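Local atomic coordinates of protein STN1 (Saccharomyces cerevisiae, PDB entry 3KEY), a protein that helps regulate telomere length and protect chromosome ends, inhibiting telomerase loading through its interaction with CDC13. Residues P151-K155 and L178-Y184; K7-L12 and D137-E141; Q74-G78 and L89-L95; N94-Y98 and V121-L127. All coordinates share one frame; numbering follows the deposited sequence.

How the contacts relate
Contacts 2, 3 and 4 cluster near the middle of this C-terminal fragment of Stn1, which comprises two winged helix-turn-helix regions; contact 1 lies at the periphery, its centre about 23 Å from that of contact 2. Contact 3 is buried and almost wholly aliphatic, whereas contact 2 lies beside it and mixes a salt bridge and waters with apolar packing. Both join the first region to the second. Contacts 3 and 4 share Asn94 and Leu95 on helix 90-108, and contact 4, inside the second region, runs from leucine packing to a tyrosine and a water bridge. Contact 1 differs, held by backbone hydrogen bonds at the open end of a hairpin and just past it.

Contact 1 of 4, residues P151-K155 and L178-Y184; sequences PEVLK and LEYAAAY
Leu154 and Tyr180 form an antiparallel, non-hydrogen-bonded pair at the open end of the beta hairpin of strands 154-161 and 173-180, which by its place in the fold corresponds to the wing of the second winged helix-turn-helix region. Two backbone bonds flank the pair: Lys155 N donates a hydrogen bond to Glu179 O (2.9 Å), and Ala181 N bonds to Val153 O at 2.9 Å, nearly straight at the hydrogen (167°) although the donor stands above the carbonyl plane. Past the strands the chain folds back, and Tyr184 N reaches Glu152 O over a longer bond of 3.3 Å; Ala181 CB and Ala183 CB pack against that same carbonyl oxygen.

Two tyrosines flank Val153. The valine places CG1 anti to its backbone N (chi1 -175°), which sets this methyl over one face of the Tyr184 ring in a CH-pi contact, 3.9 Å from the ring centroid and displaced toward the rim. Val153 O lies at the edge of the Tyr180 ring, near its plane. Tyr184 OH bonds to Met107 O and Tyr180 OH to Cys111 O, tying the C-terminal turn and the hairpin base to helix 90-108 and the residues after it.

On the solvent side an extended Lys155 crosses Glu179. Glu179 OE1 is taken by Asn156 ND2, and Lys155 NZ stays 4.1 Å from Glu179 OE2, too far for a salt bridge; a water accepts from Lys155 NZ (3.3 Å) and donates to Glu179 OE2 (3.0 Å).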
loop_
_atom_site.group_PDB
_atom_site.type_symbol
_atom_site.label_atom_id
_atom_site.label_comp_id
_atom_site.label_asym_id
_atom_site.label_seq_id
_atom_site.Cartn_x
_atom_site.Cartn_y
_atom_site.Cartn_z
ATOM N N PRO A 151 -15.600 1.962 -15.825
ATOM C CA PRO A 151 -15.995 0.651 -16.350
ATOM C C PRO A 151 -16.164 0.625 -17.868
ATOM O O PRO A 151 -16.133 -0.443 -18.480
ATOM C CB PRO A 151 -17.293 0.347 -15.597
ATOM C CG PRO A 151 -17.825 1.702 -15.251
ATOM C CD PRO A 151 -16.591 2.461 -14.855
ATOM N N GLU A 152 -16.318 1.799 -18.478
ATOM C CA GLU A 152 -16.483 1.879 -19.931
ATOM C C GLU A 152 -15.134 1.780 -20.630
ATOM O O GLU A 152 -15.059 1.564 -21.841
ATOM C CB GLU A 152 -17.164 3.199 -20.329
ATOM C CG GLU A 152 -18.428 3.505 -19.541
ATOM C CD GLU A 152 -18.171 4.415 -18.345
ATOM O OE1 GLU A 152 -17.061 4.365 -17.761
ATOM O OE2 GLU A 152 -19.095 5.183 -17.984
ATOM N N VAL A 153 -14.062 1.929 -19.860
ATOM C CA VAL A 153 -12.724 1.872 -20.429
ATOM C C VAL A 153 -11.906 0.646 -20.003
ATOM O O VAL A 153 -11.410 -0.099 -20.847
ATOM C CB VAL A 153 -11.951 3.160 -20.082
ATOM C CG1 VAL A 153 -10.603 3.166 -20.772
ATOM C CG2 VAL A 153 -12.768 4.373 -20.516
ATOM N N LEU A 154 -11.771 0.434 -18.698
ATOM C CA LEU A 154 -10.987 -0.694 -18.183
ATOM C C LEU A 154 -11.883 -1.883 -17.848
ATOM O O LEU A 154 -12.692 -1.809 -16.924
ATOM C CB LEU A 154 -10.231 -0.279 -16.913
ATOM C CG LEU A 154 -8.801 -0.780 -16.651
ATOM C CD1 LEU A 154 -8.568 -0.817 -15.142
ATOM C CD2 LEU A 154 -8.572 -2.137 -17.252
ATOM N N LYS A 155 -11.730 -2.974 -18.594
ATOM C CA LYS A 155 -12.521 -4.179 -18.353
ATOM C C LYS A 155 -11.868 -5.100 -17.309
ATOM O O LYS A 155 -12.527 -5.550 -16.372
ATOM C CB LYS A 155 -12.709 -4.940 -19.665
ATOM C CG LYS A 155 -13.628 -6.151 -19.568
ATOM C CD LYS A 155 -13.750 -6.843 -20.920
ATOM C CE LYS A 155 -14.639 -8.078 -20.856
ATOM N NZ LYS A 155 -14.592 -8.832 -22.145
ATOM N N LEU A 178 -3.480 -4.779 -19.263
ATOM C CA LEU A 178 -4.761 -4.084 -19.258
ATOM C C LEU A 178 -5.641 -4.594 -20.397
ATOM O O LEU A 178 -5.177 -4.772 -21.525
ATOM C CB LEU A 178 -4.547 -2.568 -19.409
ATOM C CG LEU A 178 -3.590 -1.905 -18.411
ATOM C CD1 LEU A 178 -3.378 -0.423 -18.781
ATOM C CD2 LEU A 178 -4.150 -2.043 -16.997
ATOM N N GLU A 179 -6.903 -4.859 -20.086
ATOM C CA GLU A 179 -7.855 -5.309 -21.094
ATOM C C GLU A 179 -8.929 -4.221 -21.130
ATOM O O GLU A 179 -9.435 -3.800 -20.088
ATOM C CB GLU A 179 -8.468 -6.658 -20.711
ATOM C CG GLU A 179 -9.596 -7.091 -21.643
ATOM C CD GLU A 179 -10.157 -8.470 -21.311
ATOM O OE1 GLU A 179 -10.292 -8.794 -20.112
ATOM O OE2 GLU A 179 -10.477 -9.221 -22.255
ATOM N N TYR A 180 -9.271 -3.770 -22.329
ATOM C CA TYR A 180 -10.248 -2.700 -22.485
ATOM C C TYR A 180 -11.684 -3.124 -22.778
ATOM O O TYR A 180 -11.931 -4.138 -23.436
ATOM C CB TYR A 180 -9.745 -1.724 -23.552
ATOM C CG TYR A 180 -8.416 -1.112 -23.173
ATOM C CD1 TYR A 180 -7.208 -1.669 -23.613
ATOM C CD2 TYR A 180 -8.358 -0.024 -22.307
ATOM C CE1 TYR A 180 -5.971 -1.151 -23.191
ATOM C CE2 TYR A 180 -7.135 0.500 -21.877
ATOM C CZ TYR A 180 -5.948 -0.065 -22.318
ATOM O OH TYR A 180 -4.748 0.458 -21.878
ATOM N N ALA A 181 -12.628 -2.330 -22.278
ATOM C CA ALA A 181 -14.051 -2.602 -22.462
ATOM C C ALA A 181 -14.514 -2.282 -23.880
ATOM O O ALA A 181 -13.836 -1.571 -24.626
ATOM C CB ALA A 181 -14.872 -1.799 -21.450
ATOM N N ALA A 182 -15.678 -2.812 -24.236
ATOM C CA ALA A 182 -16.263 -2.617 -25.560
ATOM C C ALA A 182 -16.430 -1.148 -25.974
ATOM O O ALA A 182 -16.003 -0.758 -27.060
ATOM C CB ALA A 182 -17.617 -3.334 -25.631
ATOM N N ALA A 183 -17.053 -0.345 -25.113
ATOM C CA ALA A 183 -17.287 1.076 -25.396
ATOM C C ALA A 183 -16.032 1.815 -25.876
ATOM O O ALA A 183 -16.063 2.491 -26.906
ATOM C CB ALA A 183 -17.861 1.767 -24.153
ATOM N N TYR A 184 -14.936 1.680 -25.129
ATOM C CA TYR A 184 -13.669 2.325 -25.468
ATOM C C TYR A 184 -13.087 1.643 -26.696
ATOM O O TYR A 184 -12.276 2.224 -27.426
ATOM C CB TYR A 184 -12.695 2.225 -24.286
ATOM C CG TYR A 184 -11.409 3.005 -24.450
ATOM C CD1 TYR A 184 -11.424 4.356 -24.815
ATOM C CD2 TYR A 184 -10.171 2.404 -24.202
ATOM C CE1 TYR A 184 -10.237 5.087 -24.928
ATOM C CE2 TYR A 184 -8.980 3.124 -24.308
ATOM C CZ TYR A 184 -9.019 4.463 -24.671
ATOM O OH TYR A 184 -7.838 5.168 -24.784
HETATM O O HOH W 1 -12.538 -11.376 -22.013
#

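Contact 2 of 4, residues K7-L12 and D137-E141; sequences KSNLML and DVFKE
Lys7 and Asp137 form the salt bridge at one end of a helix-helix contact between the two winged helix-turn-helix regions: helix 6-16 of the first crosses helix 132-149 of the second at -70°, the short axes 11.4 Å apart. This spacing is spanned by long side chains and water.

Lys7 runs extended through chi1 and chi2, then bends at chi3 (69°), which brings NZ end-on to Asp137 OD2 at 2.9 Å, the two side chains crossing at about a right angle. A weak hydrogen bond to Gln74 OE1 gives the ammonium a second partner. Ser8 directs its CB toward helix 132-149, but its OG stays 4.1 Å from Asp137 CB; one water joins Ser8 OG to Asp137 OD2, and another, bound to Ser8 OG at 2.9 Å, reaches Asp137 O only weakly.

Deeper in, Met11 is extended as far as SD and turns only at its last torsion, laying CE beside Glu141 CG and Asp137 O, both 4.0 Å away, while SD grazes Val138 CG2.

Glu141, with chi1 at -107°, off the staggered positions, and a bend at chi2, and Leu12 approach from opposite directions. Phe96 covers another part of this glutamate, and Arg145 offers Glu141 OE1 a long, weak ion pair. The two methyls of Leu12 face the carboxylate end: Leu12 CD2 lies 3.5 Å from Glu141 CG and 3.6 Å from Glu141 OE1.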
loop_
_atom_site.group_PDB
_atom_site.type_symbol
_atom_site.label_atom_id
_atom_site.label_comp_id
_atom_site.label_asym_id
_atom_site.label_seq_id
_atom_site.Cartn_x
_atom_site.Cartn_y
_atom_site.Cartn_z
ATOM N N LYS A 7 -2.332 -5.104 6.024
ATOM C CA LYS A 7 -1.312 -4.124 5.682
ATOM C C LYS A 7 -1.854 -3.089 4.687
ATOM O O LYS A 7 -1.671 -1.887 4.878
ATOM C CB LYS A 7 -0.094 -4.834 5.082
ATOM C CG LYS A 7 1.036 -3.911 4.665
ATOM C CD LYS A 7 2.054 -4.656 3.823
ATOM C CE LYS A 7 1.468 -5.021 2.466
ATOM N NZ LYS A 7 2.381 -5.880 1.664
ATOM N N SER A 8 -2.514 -3.551 3.625
ATOM C CA SER A 8 -3.059 -2.629 2.633
ATOM C C SER A 8 -4.247 -1.824 3.175
ATOM O O SER A 8 -4.518 -0.728 2.697
ATOM C CB SER A 8 -3.432 -3.373 1.340
ATOM O OG SER A 8 -2.273 -3.632 0.545
ATOM N N ASN A 9 -4.954 -2.354 4.169
ATOM C CA ASN A 9 -6.058 -1.597 4.764
ATOM C C ASN A 9 -5.456 -0.408 5.534
ATOM O O ASN A 9 -5.985 0.706 5.493
ATOM C CB ASN A 9 -6.885 -2.468 5.719
ATOM C CG ASN A 9 -7.913 -3.327 4.989
ATOM O OD1 ASN A 9 -8.556 -2.877 4.037
ATOM N ND2 ASN A 9 -8.084 -4.563 5.447
ATOM N N LEU A 10 -4.349 -0.650 6.236
ATOM C CA LEU A 10 -3.681 0.419 6.967
ATOM C C LEU A 10 -3.102 1.381 5.937
ATOM O O LEU A 10 -3.154 2.597 6.117
ATOM C CB LEU A 10 -2.558 -0.129 7.857
ATOM C CG LEU A 10 -1.711 0.952 8.545
ATOM C CD1 LEU A 10 -2.607 1.861 9.385
ATOM C CD2 LEU A 10 -0.639 0.306 9.404
ATOM N N MET A 11 -2.554 0.831 4.854
ATOM C CA MET A 11 -1.991 1.662 3.796
ATOM C C MET A 11 -3.052 2.641 3.270
ATOM O O MET A 11 -2.781 3.834 3.112
ATOM C CB MET A 11 -1.468 0.799 2.640
ATOM C CG MET A 11 -0.937 1.625 1.462
ATOM S SD MET A 11 -0.401 0.624 0.048
ATOM C CE MET A 11 -2.007 0.058 -0.603
ATOM N N LEU A 12 -4.259 2.141 3.017
ATOM C CA LEU A 12 -5.338 2.989 2.510
ATOM C C LEU A 12 -5.763 4.060 3.510
ATOM O O LEU A 12 -6.183 5.151 3.120
ATOM C CB LEU A 12 -6.555 2.139 2.121
ATOM C CG LEU A 12 -6.385 1.229 0.901
ATOM C CD1 LEU A 12 -7.679 0.465 0.662
ATOM C CD2 LEU A 12 -6.027 2.059 -0.326
ATOM N N ASP A 137 1.508 -3.454 -4.616
ATOM C CA ASP A 137 0.302 -3.132 -3.866
ATOM C C ASP A 137 -0.253 -1.757 -4.214
ATOM O O ASP A 137 -1.463 -1.563 -4.214
ATOM C CB ASP A 137 0.535 -3.277 -2.355
ATOM C CG ASP A 137 0.735 -4.737 -1.941
ATOM O OD1 ASP A 137 0.255 -5.627 -2.680
ATOM O OD2 ASP A 137 1.359 -5.001 -0.890
ATOM N N VAL A 138 0.614 -0.803 -4.534
ATOM C CA VAL A 138 0.108 0.514 -4.899
ATOM C C VAL A 138 -0.657 0.421 -6.228
ATOM O O VAL A 138 -1.775 0.935 -6.348
ATOM C CB VAL A 138 1.252 1.557 -5.009
ATOM C CG1 VAL A 138 0.707 2.880 -5.565
ATOM C CG2 VAL A 138 1.861 1.788 -3.627
ATOM N N PHE A 139 -0.071 -0.255 -7.213
ATOM C CA PHE A 139 -0.732 -0.394 -8.510
ATOM C C PHE A 139 -2.025 -1.208 -8.430
ATOM O O PHE A 139 -3.000 -0.878 -9.105
ATOM C CB PHE A 139 0.227 -0.985 -9.560
ATOM C CG PHE A 139 1.096 0.057 -10.232
ATOM C CD1 PHE A 139 2.275 0.493 -9.635
ATOM C CD2 PHE A 139 0.695 0.645 -11.432
ATOM C CE1 PHE A 139 3.046 1.504 -10.220
ATOM C CE2 PHE A 139 1.452 1.655 -12.030
ATOM C CZ PHE A 139 2.632 2.088 -11.422
ATOM N N LYS A 140 -2.048 -2.254 -7.600
ATOM C CA LYS A 140 -3.270 -3.043 -7.450
ATOM C C LYS A 140 -4.424 -2.151 -6.965
ATOM O O LYS A 140 -5.532 -2.199 -7.511
ATOM C CB LYS A 140 -3.059 -4.200 -6.464
ATOM C CG LYS A 140 -2.357 -5.413 -7.071
ATOM C CD LYS A 140 -2.199 -6.553 -6.065
ATOM C CE LYS A 140 -1.643 -7.812 -6.741
ATOM N NZ LYS A 140 -1.446 -8.923 -5.755
ATOM N N GLU A 141 -4.161 -1.341 -5.942
ATOM C CA GLU A 141 -5.177 -0.440 -5.405
ATOM C C GLU A 141 -5.648 0.594 -6.437
ATOM O O GLU A 141 -6.845 0.857 -6.560
ATOM C CB GLU A 141 -4.651 0.288 -4.170
ATOM C CG GLU A 141 -5.254 -0.200 -2.881
ATOM C CD GLU A 141 -6.762 -0.402 -2.989
ATOM O OE1 GLU A 141 -7.511 0.566 -3.294
ATOM O OE2 GLU A 141 -7.196 -1.542 -2.773
HETATM O O HOH W 2 -2.846 -4.067 -2.254
HETATM O O HOH W 3 -0.922 -6.634 0.479
#

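Contact 3 of 4, residues Q74-G78 and L89-L95; sequences QGLIG and LLPLKNL
The flat peptide joining Leu76 to Ile77 meets Pro91 and Leu92 through its oxygen end, at the first turn of helix 90-108. Leu76 O meets Leu92 CB at 3.2 Å and Pro91 CB at 3.7 Å; Leu92 N is also close, but the angle is too poor for a hydrogen bond. The puckered Pro91 ring lies against the loop, its CB near Leu76 O and its CG 4.4 Å from Gly78 N.

Aliphatic branches fill the rest. Leu76 and Leu95 cross at about a right angle, touching through Leu76 CD2 and Leu95 CD1 (3.8 Å). Ile77 carries CG1 between its backbone N and carbonyl carbon (chi1 60°), which leaves CG2 as the branch that meets residues 89-95: it sits 4.2 Å from Leu92 CB and 4.2 Å from Leu89 CD2. Ile77 lies side by side with each of these leucines, pointing the same way. Gly75, with positive phi, ends the preceding helix in a Schellman motif, and the chain then passes alongside residues 89-95, with Leu76 O and the branches of Leu76 and Ile77 in contact.

The contact joins the loop between helix 56-73 and strand 78-81, in the first winged helix-turn-helix region, to the opening helix of the second. Leu71 and Val72 of helix 56-73 back Ile77, Met11 and Leu14 of helix 6-16 cover Leu92, and Val138 of helix 132-149 closes over Leu76. Leucines of the loop and of helix 90-108 thus lie among helices from both regions.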
loop_
_atom_site.group_PDB
_atom_site.type_symbol
_atom_site.label_atom_id
_atom_site.label_comp_id
_atom_site.label_asym_id
_atom_site.label_seq_id
_atom_site.Cartn_x
_atom_site.Cartn_y
_atom_site.Cartn_z
ATOM N N GLN A 74 8.679 -1.976 3.168
ATOM C CA GLN A 74 8.465 -2.001 1.723
ATOM C C GLN A 74 8.739 -0.628 1.125
ATOM O O GLN A 74 8.622 -0.437 -0.085
ATOM C CB GLN A 74 7.026 -2.396 1.392
ATOM C CG GLN A 74 6.624 -3.780 1.845
ATOM C CD GLN A 74 5.276 -4.187 1.278
ATOM O OE1 GLN A 74 4.279 -3.491 1.455
ATOM N NE2 GLN A 74 5.242 -5.320 0.589
ATOM N N GLY A 75 9.080 0.328 1.988
ATOM C CA GLY A 75 9.366 1.679 1.541
ATOM C C GLY A 75 8.129 2.512 1.273
ATOM O O GLY A 75 8.225 3.605 0.713
ATOM N N LEU A 76 6.962 2.009 1.675
ATOM C CA LEU A 76 5.708 2.727 1.440
ATOM C C LEU A 76 5.582 3.990 2.304
ATOM O O LEU A 76 4.973 4.987 1.898
ATOM C CB LEU A 76 4.523 1.780 1.645
ATOM C CG LEU A 76 4.472 0.690 0.559
ATOM C CD1 LEU A 76 3.337 -0.290 0.830
ATOM C CD2 LEU A 76 4.294 1.347 -0.815
ATOM N N ILE A 77 6.146 3.938 3.502
ATOM C CA ILE A 77 6.168 5.104 4.375
ATOM C C ILE A 77 7.527 5.096 5.043
ATOM O O ILE A 77 8.171 4.055 5.163
ATOM C CB ILE A 77 5.083 5.084 5.493
ATOM C CG1 ILE A 77 5.275 3.855 6.380
ATOM C CG2 ILE A 77 3.697 5.173 4.876
ATOM C CD1 ILE A 77 4.364 3.838 7.593
ATOM N N GLY A 78 7.972 6.266 5.470
ATOM C CA GLY A 78 9.248 6.321 6.143
ATOM C C GLY A 78 9.083 6.867 7.528
ATOM O O GLY A 78 8.058 7.509 7.857
ATOM N N LEU A 89 4.403 10.501 5.362
ATOM C CA LEU A 89 3.396 9.902 4.502
ATOM C C LEU A 89 3.560 10.304 3.026
ATOM O O LEU A 89 2.875 9.770 2.141
ATOM C CB LEU A 89 2.003 10.293 5.004
ATOM C CG LEU A 89 1.688 9.952 6.464
ATOM C CD1 LEU A 89 0.253 10.364 6.784
ATOM C CD2 LEU A 89 1.884 8.462 6.712
ATOM N N LEU A 90 4.481 11.228 2.760
ATOM C CA LEU A 90 4.706 11.700 1.392
ATOM C C LEU A 90 5.144 10.617 0.408
ATOM O O LEU A 90 4.765 10.647 -0.761
ATOM C CB LEU A 90 5.722 12.841 1.383
ATOM C CG LEU A 90 5.235 14.152 2.002
ATOM C CD1 LEU A 90 6.317 15.223 1.850
ATOM C CD2 LEU A 90 3.951 14.592 1.318
ATOM N N PRO A 91 5.966 9.656 0.856
ATOM C CA PRO A 91 6.387 8.603 -0.075
ATOM C C PRO A 91 5.165 7.864 -0.633
ATOM O O PRO A 91 5.058 7.599 -1.843
ATOM C CB PRO A 91 7.238 7.692 0.803
ATOM C CG PRO A 91 7.873 8.669 1.769
ATOM C CD PRO A 91 6.713 9.575 2.127
ATOM N N LEU A 92 4.248 7.537 0.277
ATOM C CA LEU A 92 3.027 6.813 -0.057
ATOM C C LEU A 92 2.144 7.589 -1.024
ATOM O O LEU A 92 1.682 7.056 -2.043
ATOM C CB LEU A 92 2.238 6.508 1.222
ATOM C CG LEU A 92 0.919 5.751 1.044
ATOM C CD1 LEU A 92 1.174 4.450 0.295
ATOM C CD2 LEU A 92 0.296 5.475 2.408
ATOM N N LYS A 93 1.900 8.850 -0.696
ATOM C CA LYS A 93 1.068 9.688 -1.536
ATOM C C LYS A 93 1.710 9.981 -2.891
ATOM O O LYS A 93 1.006 10.080 -3.899
ATOM C CB LYS A 93 0.728 10.973 -0.789
ATOM C CG LYS A 93 -0.020 10.676 0.490
ATOM C CD LYS A 93 -0.427 11.919 1.244
ATOM C CE LYS A 93 -1.298 11.520 2.418
ATOM N NZ LYS A 93 -1.915 12.700 3.050
ATOM N N ASN A 94 3.037 10.118 -2.925
ATOM C CA ASN A 94 3.720 10.354 -4.189
ATOM C C ASN A 94 3.703 9.078 -5.046
ATOM O O ASN A 94 3.649 9.152 -6.274
ATOM C CB ASN A 94 5.171 10.794 -3.971
ATOM C CG ASN A 94 5.274 12.189 -3.387
ATOM O OD1 ASN A 94 4.429 13.045 -3.640
ATOM N ND2 ASN A 94 6.323 12.429 -2.611
ATOM N N LEU A 95 3.769 7.915 -4.402
ATOM C CA LEU A 95 3.748 6.642 -5.125
ATOM C C LEU A 95 2.385 6.453 -5.780
ATOM O O LEU A 95 2.289 5.985 -6.913
ATOM C CB LEU A 95 4.034 5.470 -4.178
ATOM C CG LEU A 95 5.507 5.286 -3.816
ATOM C CD1 LEU A 95 5.674 4.315 -2.647
ATOM C CD2 LEU A 95 6.247 4.793 -5.052
#

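Contact 4 of 4, residues N94-Y98 and V121-L127; sequences NLFEY and VQEKLHL
Tyr98 turns its CG anti to the backbone N (chi1 179°), which carries the phenol ring obliquely across helix 118-125, past Val121, Lys124 and Leu125; Leu125 turns its own CG anti to the carbonyl carbon (chi1 -51°), and both its methyls come back toward helix 90-108. Lys124 CG touches the edge of the Tyr98 ring, 3.6 Å from CE2 and near the ring plane; beyond CG the lysine chain bends at chi2 and its amine leads away. At the far end of the ring Val121 CG2 approaches obliquely, 3.6 Å from Tyr98 OH and 3.7 Å from Tyr98 CE1.

These helices are the first and second of the second winged helix-turn-helix region, with the short segments crossing at 114° and their axes 11.2 Å apart; helix 132-149, which follows the turn, adds Ile135 against Val121. In the crossing the second methyl of Leu95, CD2, touches both Leu125 CD1 and Val121 CG1. The Leu95 CD2 to Leu125 CD1 distance of 3.4 Å is tighter than usual carbon packing. After helix 118-125, His126 adopts positive phi, and the backbone bond from Leu127 N to Gln122 O holds the turn in which Leu127 comes back to the contact, its CD1 4.0 Å from Leu95 CG.

Beside the leucines one water accepts from Asn94 ND2 (2.8 Å) and donates to Leu125 O (2.9 Å).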
loop_
_atom_site.group_PDB
_atom_site.type_symbol
_atom_site.label_atom_id
_atom_site.label_comp_id
_atom_site.label_asym_id
_atom_site.label_seq_id
_atom_site.Cartn_x
_atom_site.Cartn_y
_atom_site.Cartn_z
ATOM N N ASN A 94 3.037 10.118 -2.925
ATOM C CA ASN A 94 3.720 10.354 -4.189
ATOM C C ASN A 94 3.703 9.078 -5.046
ATOM O O ASN A 94 3.649 9.152 -6.274
ATOM C CB ASN A 94 5.171 10.794 -3.971
ATOM C CG ASN A 94 5.274 12.189 -3.387
ATOM O OD1 ASN A 94 4.429 13.045 -3.640
ATOM N ND2 ASN A 94 6.323 12.429 -2.611
ATOM N N LEU A 95 3.769 7.915 -4.402
ATOM C CA LEU A 95 3.748 6.642 -5.125
ATOM C C LEU A 95 2.385 6.453 -5.780
ATOM O O LEU A 95 2.289 5.985 -6.913
ATOM C CB LEU A 95 4.034 5.470 -4.178
ATOM C CG LEU A 95 5.507 5.286 -3.816
ATOM C CD1 LEU A 95 5.674 4.315 -2.647
ATOM C CD2 LEU A 95 6.247 4.793 -5.052
ATOM N N PHE A 96 1.332 6.831 -5.060
ATOM C CA PHE A 96 -0.016 6.715 -5.589
ATOM C C PHE A 96 -0.224 7.669 -6.760
ATOM O O PHE A 96 -0.860 7.306 -7.746
ATOM C CB PHE A 96 -1.046 6.983 -4.492
ATOM C CG PHE A 96 -1.678 5.737 -3.956
ATOM C CD1 PHE A 96 -2.810 5.204 -4.565
ATOM C CD2 PHE A 96 -1.114 5.068 -2.873
ATOM C CE1 PHE A 96 -3.378 4.017 -4.109
ATOM C CE2 PHE A 96 -1.669 3.875 -2.404
ATOM C CZ PHE A 96 -2.805 3.347 -3.023
ATOM N N GLU A 97 0.296 8.888 -6.649
ATOM C CA GLU A 97 0.164 9.849 -7.737
ATOM C C GLU A 97 0.867 9.273 -8.960
ATOM O O GLU A 97 0.304 9.243 -10.057
ATOM C CB GLU A 97 0.794 11.192 -7.362
ATOM C CG GLU A 97 -0.195 12.209 -6.809
ATOM C CD GLU A 97 0.462 13.535 -6.448
ATOM O OE1 GLU A 97 1.267 14.051 -7.262
ATOM O OE2 GLU A 97 0.164 14.061 -5.353
ATOM N N TYR A 98 2.099 8.801 -8.759
ATOM C CA TYR A 98 2.878 8.206 -9.838
ATOM C C TYR A 98 2.109 7.065 -10.541
ATOM O O TYR A 98 2.020 7.032 -11.772
ATOM C CB TYR A 98 4.201 7.692 -9.269
ATOM C CG TYR A 98 5.118 7.026 -10.271
ATOM C CD1 TYR A 98 4.928 5.693 -10.650
ATOM C CD2 TYR A 98 6.199 7.721 -10.819
ATOM C CE1 TYR A 98 5.797 5.068 -11.549
ATOM C CE2 TYR A 98 7.074 7.110 -11.716
ATOM C CZ TYR A 98 6.872 5.785 -12.075
ATOM O OH TYR A 98 7.756 5.172 -12.939
ATOM N N VAL A 121 11.158 4.031 -10.794
ATOM C CA VAL A 121 10.301 4.569 -9.751
ATOM C C VAL A 121 11.147 5.136 -8.611
ATOM O O VAL A 121 10.833 6.196 -8.071
ATOM C CB VAL A 121 9.378 3.491 -9.170
ATOM C CG1 VAL A 121 8.537 4.088 -8.047
ATOM C CG2 VAL A 121 8.501 2.906 -10.268
ATOM N N GLN A 122 12.208 4.422 -8.243
ATOM C CA GLN A 122 13.087 4.869 -7.163
ATOM C C GLN A 122 13.777 6.189 -7.509
ATOM O O GLN A 122 13.883 7.082 -6.665
ATOM C CB GLN A 122 14.140 3.800 -6.855
ATOM C CG GLN A 122 13.540 2.433 -6.572
ATOM C CD GLN A 122 14.579 1.365 -6.303
ATOM O OE1 GLN A 122 15.565 1.244 -7.030
ATOM N NE2 GLN A 122 14.352 0.569 -5.261
ATOM N N GLU A 123 14.225 6.307 -8.757
ATOM C CA GLU A 123 14.909 7.508 -9.245
ATOM C C GLU A 123 13.961 8.696 -9.389
ATOM O O GLU A 123 14.286 9.816 -8.995
ATOM C CB GLU A 123 15.568 7.213 -10.601
ATOM C CG GLU A 123 16.410 8.342 -11.168
ATOM C CD GLU A 123 17.553 8.732 -10.246
ATOM O OE1 GLU A 123 18.311 7.836 -9.815
ATOM O OE2 GLU A 123 17.693 9.937 -9.956
ATOM N N LYS A 124 12.786 8.440 -9.954
ATOM C CA LYS A 124 11.770 9.465 -10.181
ATOM C C LYS A 124 11.246 10.124 -8.907
ATOM O O LYS A 124 10.997 11.329 -8.879
ATOM C CB LYS A 124 10.583 8.852 -10.933
ATOM C CG LYS A 124 9.428 9.810 -11.182
ATOM C CD LYS A 124 9.846 10.916 -12.136
ATOM C CE LYS A 124 8.681 11.834 -12.447
ATOM N NZ LYS A 124 9.047 12.827 -13.487
ATOM N N LEU A 125 11.069 9.331 -7.855
ATOM C CA LEU A 125 10.527 9.855 -6.606
ATOM C C LEU A 125 11.564 9.964 -5.494
ATOM O O LEU A 125 11.237 10.349 -4.373
ATOM C CB LEU A 125 9.368 8.964 -6.144
ATOM C CG LEU A 125 8.271 8.656 -7.173
ATOM C CD1 LEU A 125 7.246 7.707 -6.559
ATOM C CD2 LEU A 125 7.605 9.938 -7.620
ATOM N N HIS A 126 12.809 9.626 -5.809
ATOM C CA HIS A 126 13.897 9.658 -4.837
ATOM C C HIS A 126 13.542 8.812 -3.618
ATOM O O HIS A 126 13.637 9.267 -2.480
ATOM C CB HIS A 126 14.205 11.099 -4.412
ATOM C CG HIS A 126 14.391 12.034 -5.564
ATOM N ND1 HIS A 126 13.352 12.756 -6.113
ATOM C CD2 HIS A 126 15.483 12.320 -6.314
ATOM C CE1 HIS A 126 13.794 13.446 -7.150
ATOM N NE2 HIS A 126 15.084 13.197 -7.293
ATOM N N LEU A 127 13.133 7.574 -3.879
ATOM C CA LEU A 127 12.756 6.628 -2.833
ATOM C C LEU A 127 13.534 5.329 -3.012
ATOM O O LEU A 127 13.021 4.358 -3.571
ATOM C CB LEU A 127 11.255 6.338 -2.904
ATOM C CG LEU A 127 10.335 7.540 -2.671
ATOM C CD1 LEU A 127 8.885 7.130 -2.841
ATOM C CD2 LEU A 127 10.568 8.084 -1.268
HETATM O O HOH W 4 8.823 11.163 -3.035
#